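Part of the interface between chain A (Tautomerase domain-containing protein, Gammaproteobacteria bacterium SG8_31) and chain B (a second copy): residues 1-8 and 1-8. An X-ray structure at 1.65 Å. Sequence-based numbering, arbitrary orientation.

Chain A (1-8) PVIQCDIR
Chain B (1-8) PVIQCDIR

Two copies of one N-terminal strand, residues 2-8 of chains A and B, pair antiparallel about a near-twofold axis, their N-to-C directions at 170° and their axes approaching to 4.6 Å. Gln A4 faces Gln B4 at the centre (CA to CA 5.0 Å), so residue numbers across the pair sum to eight: Val A2 opposes Asp B6, Ile A3 opposes Cys B5, and the same pairs recur with the chains exchanged. Backbones are extended, with phi from -95 to -123° and psi from 104 to 132° over residues 2-6.

Six hydrogen bonds fix the register. At the centre Gln A4 N to Gln B4 O and Gln B4 N to Gln A4 O are both 2.8 Å. Asp B6 N to Val A2 O and Asp A6 N to Val B2 O are 2.9 Å; the returning bonds, Val A2 N to Asp B6 O and Val B2 N to Asp A6 O, are 3.1 Å. CA-H...O contacts support the centre, Ile A3 CA to Gln B4 O and Ile B3 CA to Gln A4 O at 3.2 Å.

Ile A3, Ile B3, Cys A5 and Cys B5 share one apolar face. Each isoleucine is m,m (chi1 -42° in A, -45° in B; chi2 -66° in both), a setting in which the ends of the side chains come nearer the other strand: Ile A3 CG2 meets Ile B3 CG2 at 3.6 Å, and Ile A3 CD1 lies 3.9 Å from Cys B5 CB and Ile B3 CD1 3.8 Å from Cys A5 CB. Both cysteines are m.

Val A2, Gln A4, Asp A6 and their counterparts Val B2, Gln B4 and Asp B6 occupy the other face. The valines are t, and the aspartates m with chi2 near -82°. Both glutamines are m at chi1 and extended at chi2 (t), with the amide turned at chi3 (83° in A, 86° in B) and Gln A4 NE2 4.2 Å from Gln B4 NE2. Gln A4 NE2 is 3.9 Å from Asp B6 OD2, too far for a direct bond, and water 1 bridges them: it accepts from Gln A4 NE2 (2.8 Å) and lies 2.6 Å from Asp B6 OD2 and 2.9 Å from Val A2 O. Water 2 repeats this with Gln B4 NE2 (2.8 Å), Asp A6 OD2 (2.7 Å) and Val B2 O (3.0 Å).

At the ends, each C-gamma-endo proline directs its CA-to-CB bond toward the partner; Pro A1 CB packs on Ile B7 CG2 and Pro B1 CB on Ile A7 CG2, both at 4.0 Å. Ile A7 and Ile B7 are both p,t, their ends leading away from the other strand.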

# COMPACT_ATOMS: atom_id res chain seq x y z
N PRO A 1 -5.02 5.95 12.35
CA PRO A 1 -4.13 5.89 11.17
C PRO A 1 -3.72 4.46 10.88
O PRO A 1 -3.79 3.61 11.76
CB PRO A 1 -2.92 6.72 11.59
CG PRO A 1 -2.90 6.59 13.10
CD PRO A 1 -4.36 6.62 13.49
N VAL A 2 -3.29 4.20 9.65
CA VAL A 2 -2.76 2.90 9.27
C VAL A 2 -1.26 3.05 9.04
O VAL A 2 -0.83 3.95 8.31
CB VAL A 2 -3.46 2.36 8.00
CG1 VAL A 2 -2.87 0.99 7.61
CG2 VAL A 2 -4.96 2.26 8.23
N ILE A 3 -0.48 2.19 9.69
CA ILE A 3 0.98 2.17 9.54
C ILE A 3 1.34 0.82 8.96
O ILE A 3 1.24 -0.20 9.66
CB ILE A 3 1.73 2.41 10.86
CG1 ILE A 3 1.07 3.53 11.70
CG2 ILE A 3 3.22 2.69 10.58
CD1 ILE A 3 1.17 4.92 11.07
N GLN A 4 1.73 0.78 7.69
CA GLN A 4 2.14 -0.46 7.04
C GLN A 4 3.66 -0.55 7.09
O GLN A 4 4.35 0.41 6.75
CB GLN A 4 1.67 -0.53 5.59
CG GLN A 4 0.16 -0.55 5.46
CD GLN A 4 -0.27 -0.36 4.02
OE1 GLN A 4 -0.28 -1.32 3.23
NE2 GLN A 4 -0.60 0.87 3.66
N CYS A 5 4.16 -1.71 7.49
CA CYS A 5 5.59 -1.93 7.69
C CYS A 5 6.01 -3.10 6.82
O CYS A 5 5.71 -4.26 7.15
CB CYS A 5 5.90 -2.22 9.16
SG CYS A 5 5.24 -1.01 10.30
N ASP A 6 6.66 -2.82 5.69
CA ASP A 6 7.20 -3.88 4.83
C ASP A 6 8.66 -4.09 5.22
O ASP A 6 9.53 -3.28 4.86
CB ASP A 6 7.06 -3.51 3.36
CG ASP A 6 5.65 -3.69 2.85
OD1 ASP A 6 5.28 -4.84 2.50
OD2 ASP A 6 4.93 -2.68 2.78
N ILE A 7 8.92 -5.18 5.94
CA ILE A 7 10.23 -5.45 6.51
C ILE A 7 10.76 -6.77 5.94
O ILE A 7 10.02 -7.59 5.40
CB ILE A 7 10.18 -5.50 8.05
CG1 ILE A 7 9.42 -6.75 8.53
CG2 ILE A 7 9.53 -4.23 8.59
CD1 ILE A 7 9.39 -6.89 10.07
N ARG A 8 12.07 -6.96 6.07
CA ARG A 8 12.65 -8.22 5.62
C ARG A 8 12.39 -9.32 6.64
O ARG A 8 12.37 -9.08 7.85
CB ARG A 8 14.15 -8.05 5.38
CG ARG A 8 14.48 -7.33 4.06
CD ARG A 8 15.95 -6.89 4.00
NE ARG A 8 16.19 -5.99 5.12
CZ ARG A 8 17.27 -5.99 5.89
NH1 ARG A 8 18.27 -6.84 5.67
NH2 ARG A 8 17.34 -5.13 6.90
N PRO B 1 13.56 -1.02 5.14
CA PRO B 1 12.12 -1.31 5.10
C PRO B 1 11.35 -0.09 4.65
O PRO B 1 11.87 1.03 4.72
CB PRO B 1 11.78 -1.64 6.55
CG PRO B 1 12.81 -0.89 7.35
CD PRO B 1 14.07 -1.05 6.53
N VAL B 2 10.10 -0.29 4.22
CA VAL B 2 9.21 0.81 3.86
C VAL B 2 8.15 0.91 4.94
O VAL B 2 7.50 -0.09 5.27
CB VAL B 2 8.57 0.58 2.48
CG1 VAL B 2 7.60 1.74 2.13
CG2 VAL B 2 9.63 0.42 1.39
N ILE B 3 7.96 2.11 5.50
CA ILE B 3 6.92 2.34 6.50
C ILE B 3 5.96 3.38 5.93
O ILE B 3 6.33 4.55 5.78
CB ILE B 3 7.49 2.82 7.85
CG1 ILE B 3 8.73 2.00 8.28
CG2 ILE B 3 6.39 2.80 8.91
CD1 ILE B 3 8.45 0.52 8.60
N GLN B 4 4.74 2.96 5.61
CA GLN B 4 3.73 3.87 5.05
C GLN B 4 2.79 4.30 6.16
O GLN B 4 2.24 3.45 6.88
CB GLN B 4 2.94 3.21 3.93
CG GLN B 4 3.77 2.90 2.69
CD GLN B 4 3.01 2.05 1.70
OE1 GLN B 4 2.26 2.57 0.86
NE2 GLN B 4 3.19 0.73 1.81
N CYS B 5 2.58 5.61 6.27
CA CYS B 5 1.77 6.19 7.35
C CYS B 5 0.62 6.94 6.71
O CYS B 5 0.82 8.05 6.21
CB CYS B 5 2.60 7.13 8.21
SG CYS B 5 4.10 6.37 8.82
N ASP B 6 -0.58 6.37 6.75
CA ASP B 6 -1.78 7.04 6.26
C ASP B 6 -2.46 7.66 7.48
O ASP B 6 -3.09 6.96 8.28
CB ASP B 6 -2.71 6.06 5.56
CG ASP B 6 -2.23 5.70 4.16
OD1 ASP B 6 -2.51 6.48 3.23
OD2 ASP B 6 -1.61 4.62 4.02
N ILE B 7 -2.32 8.98 7.60
CA ILE B 7 -2.78 9.71 8.78
C ILE B 7 -3.81 10.75 8.34
O ILE B 7 -3.93 11.10 7.16
CB ILE B 7 -1.61 10.38 9.53
CG1 ILE B 7 -1.04 11.55 8.72
CG2 ILE B 7 -0.53 9.35 9.83
CD1 ILE B 7 0.06 12.37 9.44
N ARG B 8 -4.56 11.25 9.31
CA ARG B 8 -5.52 12.31 9.01
C ARG B 8 -4.79 13.65 8.86
O ARG B 8 -3.80 13.92 9.54
CB ARG B 8 -6.59 12.39 10.10
CG ARG B 8 -7.68 11.32 10.00
CD ARG B 8 -8.55 11.29 11.26
NE ARG B 8 -7.73 10.91 12.41
CZ ARG B 8 -7.82 11.44 13.63
NH1 ARG B 8 -8.71 12.38 13.90
NH2 ARG B 8 -6.99 11.02 14.57
O HOH W 1 -0.39 2.91 5.60
O HOH W 2 4.87 -0.23 3.81